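Local coordinates for alginate lyase (Aplysia kurodai, PDB 5GMT), which cleaves alginate as a eukaryotic polysaccharide lyase of family 14, with specificity toward polymannuronate, at residues A[144-155]-A[175-186]. Numbering follows the deposited sequence.
Sequences RKDGDGELYAYI and YGQSLGRGKFRF
Two torsions place the Glu150 carboxylate and the Arg181 guanidinium side by side: CG of Glu150 stands between its backbone N and carbonyl carbon (chi1 75°) with the chain extended beyond, while Arg181 starts out opposite its own N and bends only at chi3 (-63°). The two side chains then run alongside each other with carboxylate and guanidinium planes nearly parallel, and Arg181 NE reaches Glu150 OE1 at 2.7 Å, almost in line with the C-O bond. Each carboxylate oxygen takes two donors. Arg144 approaches side-on, its NE bonding OE1 and its NH1 bonding OE2, and Ser178 OG donates to Glu150 OE2 at 2.6 Å from the face opposite Arg144 NH1. The same hydroxyl accepts from Arg181 NH2 (3.0 Å to Ser178 OG), and the two bonds hold its orientation. Arg181 NH2 also lies over a face of the Arg144 guanidinium, 3.5 Å from Arg144 CZ; the shared carboxylate probably offsets the like charges of Arg144 and Arg181.

A separate salt bridge lies toward the turn end of the contact: Arg185 sends NE and NH2 to the single oxygen OD1 of Asp148, NE at 2.7 Å, both from the same side of the carboxylate plane. At the other end, Gly176 CA sits over the Tyr152 ring, 3.4 Å from Tyr152 CE1, and Gly176 N donates to Tyr152 OH. Leu179 CD1 lies 3.7 Å from Ala153 CB, and Val210, Ile212 and Ala226 of the second sheet cover Leu151 and Leu179. Paired backbone bonds join Leu151 with Leu179 and Ala153 with Gln177, making strands 149-154 and 177-179 antiparallel neighbours. Leu151, Ala153, Leu179 and Gln177 share one face, its leucines packed on the second sheet, and Tyr152 and Ser178 the reverse, as in the concanavalin-like beta-sandwich of this lyase family.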
loop_
_atom_site.group_PDB
_atom_site.type_symbol
_atom_site.label_atom_id
_atom_site.label_comp_id
_atom_site.label_asym_id
_atom_site.label_seq_id
_atom_site.Cartn_x
_atom_site.Cartn_y
_atom_site.Cartn_z
ATOM N N ARG A 144 8.066 4.958 -8.435
ATOM C CA ARG A 144 9.243 5.792 -8.445
ATOM C C ARG A 144 9.385 6.387 -9.826
ATOM O O ARG A 144 8.467 6.296 -10.651
ATOM C CB ARG A 144 10.490 4.985 -8.068
ATOM C CG ARG A 144 10.525 4.507 -6.621
ATOM C CD ARG A 144 10.909 5.633 -5.664
ATOM N NE ARG A 144 10.873 5.202 -4.266
ATOM C CZ ARG A 144 11.119 6.001 -3.228
ATOM N NH1 ARG A 144 11.050 5.532 -1.986
ATOM N NH2 ARG A 144 11.441 7.272 -3.433
ATOM N N LYS A 145 10.530 7.016 -10.056
ATOM C CA LYS A 145 10.912 7.477 -11.378
ATOM C C LYS A 145 10.568 6.447 -12.454
ATOM O O LYS A 145 10.839 5.258 -12.284
ATOM C CB LYS A 145 12.414 7.770 -11.375
ATOM C CG LYS A 145 12.992 8.165 -12.696
ATOM C CD LYS A 145 14.519 8.111 -12.655
ATOM C CE LYS A 145 15.064 8.755 -11.379
ATOM N NZ LYS A 145 16.551 8.671 -11.298
ATOM N N ASP A 146 9.961 6.907 -13.548
ATOM C CA ASP A 146 9.628 6.057 -14.700
ATOM C C ASP A 146 8.637 4.936 -14.377
ATOM O O ASP A 146 8.503 3.972 -15.136
ATOM C CB ASP A 146 10.905 5.460 -15.308
ATOM C CG ASP A 146 11.916 6.531 -15.713
ATOM O OD1 ASP A 146 11.485 7.601 -16.200
ATOM O OD2 ASP A 146 13.136 6.310 -15.534
ATOM N N GLY A 147 7.925 5.063 -13.260
ATOM C CA GLY A 147 6.960 4.047 -12.888
ATOM C C GLY A 147 7.523 2.771 -12.270
ATOM O O GLY A 147 6.772 1.813 -12.042
ATOM N N ASP A 148 8.828 2.735 -12.011
ATOM C CA ASP A 148 9.396 1.616 -11.255
ATOM C C ASP A 148 8.627 1.436 -9.937
ATOM O O ASP A 148 8.310 2.407 -9.272
ATOM C CB ASP A 148 10.880 1.846 -10.954
ATOM C CG ASP A 148 11.784 1.497 -12.126
ATOM O OD1 ASP A 148 11.368 0.700 -12.993
ATOM O OD2 ASP A 148 12.919 2.022 -12.165
ATOM N N GLY A 149 8.333 0.196 -9.568
ATOM C CA GLY A 149 7.638 -0.057 -8.316
ATOM C C GLY A 149 8.535 -0.601 -7.222
ATOM O O GLY A 149 9.640 -1.078 -7.484
ATOM N N GLU A 150 8.044 -0.551 -5.989
ATOM C CA GLU A 150 8.773 -1.113 -4.862
ATOM C C GLU A 150 7.817 -1.421 -3.729
ATOM O O GLU A 150 6.697 -0.901 -3.688
ATOM C CB GLU A 150 9.851 -0.137 -4.376
ATOM C CG GLU A 150 9.273 1.038 -3.596
ATOM C CD GLU A 150 10.318 2.088 -3.224
ATOM O OE1 GLU A 150 11.224 2.364 -4.036
ATOM O OE2 GLU A 150 10.241 2.636 -2.112
ATOM N N LEU A 151 8.270 -2.272 -2.816
ATOM C CA LEU A 151 7.683 -2.379 -1.481
ATOM C C LEU A 151 8.280 -1.257 -0.636
ATOM O O LEU A 151 9.483 -1.082 -0.630
ATOM C CB LEU A 151 7.976 -3.749 -0.858
ATOM C CG LEU A 151 7.741 -3.898 0.648
ATOM C CD1 LEU A 151 6.285 -3.651 0.960
ATOM C CD2 LEU A 151 8.160 -5.275 1.156
ATOM N N TYR A 152 7.444 -0.478 0.051
ATOM C CA TYR A 152 7.928 0.656 0.832
ATOM C C TYR A 152 7.585 0.413 2.286
ATOM O O TYR A 152 6.472 0.716 2.730
ATOM C CB TYR A 152 7.315 1.956 0.341
ATOM C CG TYR A 152 7.836 3.193 1.029
ATOM C CD1 TYR A 152 9.180 3.537 0.957
ATOM C CD2 TYR A 152 6.974 4.038 1.726
ATOM C CE1 TYR A 152 9.662 4.684 1.579
ATOM C CE2 TYR A 152 7.446 5.200 2.348
ATOM C CZ TYR A 152 8.793 5.510 2.267
ATOM O OH TYR A 152 9.276 6.651 2.879
ATOM N N ALA A 153 8.549 -0.142 3.013
ATOM C CA ALA A 153 8.272 -0.769 4.298
ATOM C C ALA A 153 8.719 0.060 5.499
ATOM O O ALA A 153 9.873 0.485 5.581
ATOM C CB ALA A 153 8.936 -2.143 4.345
ATOM N N TYR A 154 7.783 0.290 6.412
ATOM C CA TYR A 154 8.109 0.724 7.765
ATOM C C TYR A 154 8.137 -0.522 8.638
ATOM O O TYR A 154 7.100 -1.106 8.935
ATOM C CB TYR A 154 7.087 1.741 8.285
ATOM C CG TYR A 154 7.336 3.146 7.800
ATOM C CD1 TYR A 154 7.246 3.462 6.446
ATOM C CD2 TYR A 154 7.663 4.157 8.693
ATOM C CE1 TYR A 154 7.484 4.747 5.992
ATOM C CE2 TYR A 154 7.900 5.453 8.247
ATOM C CZ TYR A 154 7.805 5.741 6.905
ATOM O OH TYR A 154 8.041 7.021 6.450
ATOM N N ILE A 155 9.334 -0.947 9.028
ATOM C CA ILE A 155 9.503 -2.171 9.795
ATOM C C ILE A 155 10.521 -1.894 10.907
ATOM O O ILE A 155 11.220 -0.895 10.857
ATOM C CB ILE A 155 9.968 -3.336 8.881
ATOM C CG1 ILE A 155 11.108 -2.868 7.981
ATOM C CG2 ILE A 155 8.814 -3.817 8.023
ATOM C CD1 ILE A 155 11.631 -3.955 6.998
ATOM N N TYR A 175 12.876 7.224 7.072
ATOM C CA TYR A 175 11.685 6.933 6.271
ATOM C C TYR A 175 11.594 5.453 5.949
ATOM O O TYR A 175 12.324 4.647 6.513
ATOM C CB TYR A 175 11.705 7.758 4.991
ATOM C CG TYR A 175 11.845 9.227 5.273
ATOM C CD1 TYR A 175 11.077 9.832 6.254
ATOM C CD2 TYR A 175 12.763 10.002 4.585
ATOM C CE1 TYR A 175 11.208 11.180 6.535
ATOM C CE2 TYR A 175 12.901 11.345 4.854
ATOM C CZ TYR A 175 12.124 11.927 5.832
ATOM O OH TYR A 175 12.259 13.271 6.099
ATOM N N GLY A 176 10.685 5.090 5.050
ATOM C CA GLY A 176 10.492 3.687 4.737
ATOM C C GLY A 176 11.679 3.051 4.038
ATOM O O GLY A 176 12.493 3.749 3.426
ATOM N N GLN A 177 11.788 1.727 4.147
ATOM C CA GLN A 177 12.802 0.977 3.415
ATOM C C GLN A 177 12.270 0.651 2.026
ATOM O O GLN A 177 11.121 0.242 1.883
ATOM C CB GLN A 177 13.172 -0.310 4.164
ATOM C CG GLN A 177 13.358 -0.119 5.659
ATOM C CD GLN A 177 14.419 0.919 5.960
ATOM O OE1 GLN A 177 15.530 0.853 5.427
ATOM N NE2 GLN A 177 14.074 1.897 6.783
ATOM N N SER A 178 13.085 0.852 0.998
ATOM C CA SER A 178 12.680 0.489 -0.359
ATOM C C SER A 178 13.145 -0.923 -0.651
ATOM O O SER A 178 14.348 -1.190 -0.672
ATOM C CB SER A 178 13.254 1.462 -1.395
ATOM O OG SER A 178 12.694 2.748 -1.217
ATOM N N LEU A 179 12.189 -1.823 -0.860
ATOM C CA LEU A 179 12.504 -3.220 -1.168
ATOM C C LEU A 179 12.045 -3.583 -2.572
ATOM O O LEU A 179 10.877 -3.384 -2.934
ATOM C CB LEU A 179 11.849 -4.156 -0.150
ATOM C CG LEU A 179 12.561 -4.097 1.207
ATOM C CD1 LEU A 179 11.554 -3.778 2.291
ATOM C CD2 LEU A 179 13.259 -5.404 1.507
ATOM N N GLY A 180 12.976 -4.106 -3.360
ATOM C CA GLY A 180 12.659 -4.600 -4.682
ATOM C C GLY A 180 12.397 -3.531 -5.723
ATOM O O GLY A 180 11.711 -3.797 -6.704
ATOM N N ARG A 181 12.933 -2.331 -5.525
ATOM C CA ARG A 181 12.664 -1.237 -6.455
ATOM C C ARG A 181 13.097 -1.614 -7.861
ATOM O O ARG A 181 14.229 -2.053 -8.084
ATOM C CB ARG A 181 13.358 0.054 -6.013
ATOM C CG ARG A 181 12.959 1.284 -6.838
ATOM C CD ARG A 181 13.826 2.495 -6.495
ATOM N NE ARG A 181 13.660 2.929 -5.107
ATOM C CZ ARG A 181 14.350 3.925 -4.558
ATOM N NH1 ARG A 181 15.254 4.578 -5.281
ATOM N NH2 ARG A 181 14.152 4.262 -3.292
ATOM N N GLY A 182 12.170 -1.474 -8.804
ATOM C CA GLY A 182 12.452 -1.748 -10.202
ATOM C C GLY A 182 12.205 -3.177 -10.633
ATOM O O GLY A 182 12.292 -3.486 -11.827
ATOM N N LYS A 183 11.905 -4.057 -9.679
ATOM C CA LYS A 183 11.636 -5.458 -10.001
ATOM C C LYS A 183 10.264 -5.629 -10.634
ATOM O O LYS A 183 9.991 -6.640 -11.277
ATOM C CB LYS A 183 11.768 -6.329 -8.756
ATOM C CG LYS A 183 13.204 -6.373 -8.248
ATOM C CD LYS A 183 13.505 -7.660 -7.513
ATOM C CE LYS A 183 14.955 -7.694 -7.040
ATOM N NZ LYS A 183 15.929 -7.588 -8.167
ATOM N N PHE A 184 9.401 -4.643 -10.435
ATOM C CA PHE A 184 8.157 -4.550 -11.192
ATOM C C PHE A 184 7.982 -3.088 -11.555
ATOM O O PHE A 184 8.636 -2.230 -10.984
ATOM C CB PHE A 184 6.953 -5.091 -10.401
ATOM C CG PHE A 184 6.867 -4.585 -8.981
ATOM C CD1 PHE A 184 7.553 -5.228 -7.960
ATOM C CD2 PHE A 184 6.095 -3.478 -8.667
ATOM C CE1 PHE A 184 7.479 -4.771 -6.654
ATOM C CE2 PHE A 184 6.005 -3.017 -7.356
ATOM C CZ PHE A 184 6.703 -3.659 -6.352
ATOM N N ARG A 185 7.122 -2.803 -12.523
ATOM C CA ARG A 185 6.997 -1.441 -13.014
ATOM C C ARG A 185 5.554 -1.166 -13.393
ATOM O O ARG A 185 4.841 -2.057 -13.850
ATOM C CB ARG A 185 7.926 -1.195 -14.218
ATOM C CG ARG A 185 7.852 0.236 -14.790
ATOM C CD ARG A 185 8.858 0.502 -15.921
ATOM N NE ARG A 185 10.163 0.931 -15.414
ATOM C CZ ARG A 185 11.114 1.508 -16.150
ATOM N NH1 ARG A 185 10.921 1.745 -17.442
ATOM N NH2 ARG A 185 12.265 1.854 -15.588
ATOM N N PHE A 186 5.138 0.073 -13.177
ATOM C CA PHE A 186 3.802 0.519 -13.515
ATOM C C PHE A 186 3.819 1.252 -14.845
ATOM O O PHE A 186 4.764 1.986 -15.142
ATOM C CB PHE A 186 3.255 1.411 -12.407
ATOM C CG PHE A 186 3.246 0.744 -11.068
ATOM C CD1 PHE A 186 2.381 -0.314 -10.816
ATOM C CD2 PHE A 186 4.095 1.166 -10.065
ATOM C CE1 PHE A 186 2.366 -0.943 -9.573
ATOM C CE2 PHE A 186 4.085 0.542 -8.826
ATOM C CZ PHE A 186 3.226 -0.512 -8.581
HETATM O O HOH W 1 6.293 3.215 -16.948
HETATM O O HOH W 2 13.053 -1.853 -13.562
HETATM O O HOH W 3 11.540 1.433 8.582
#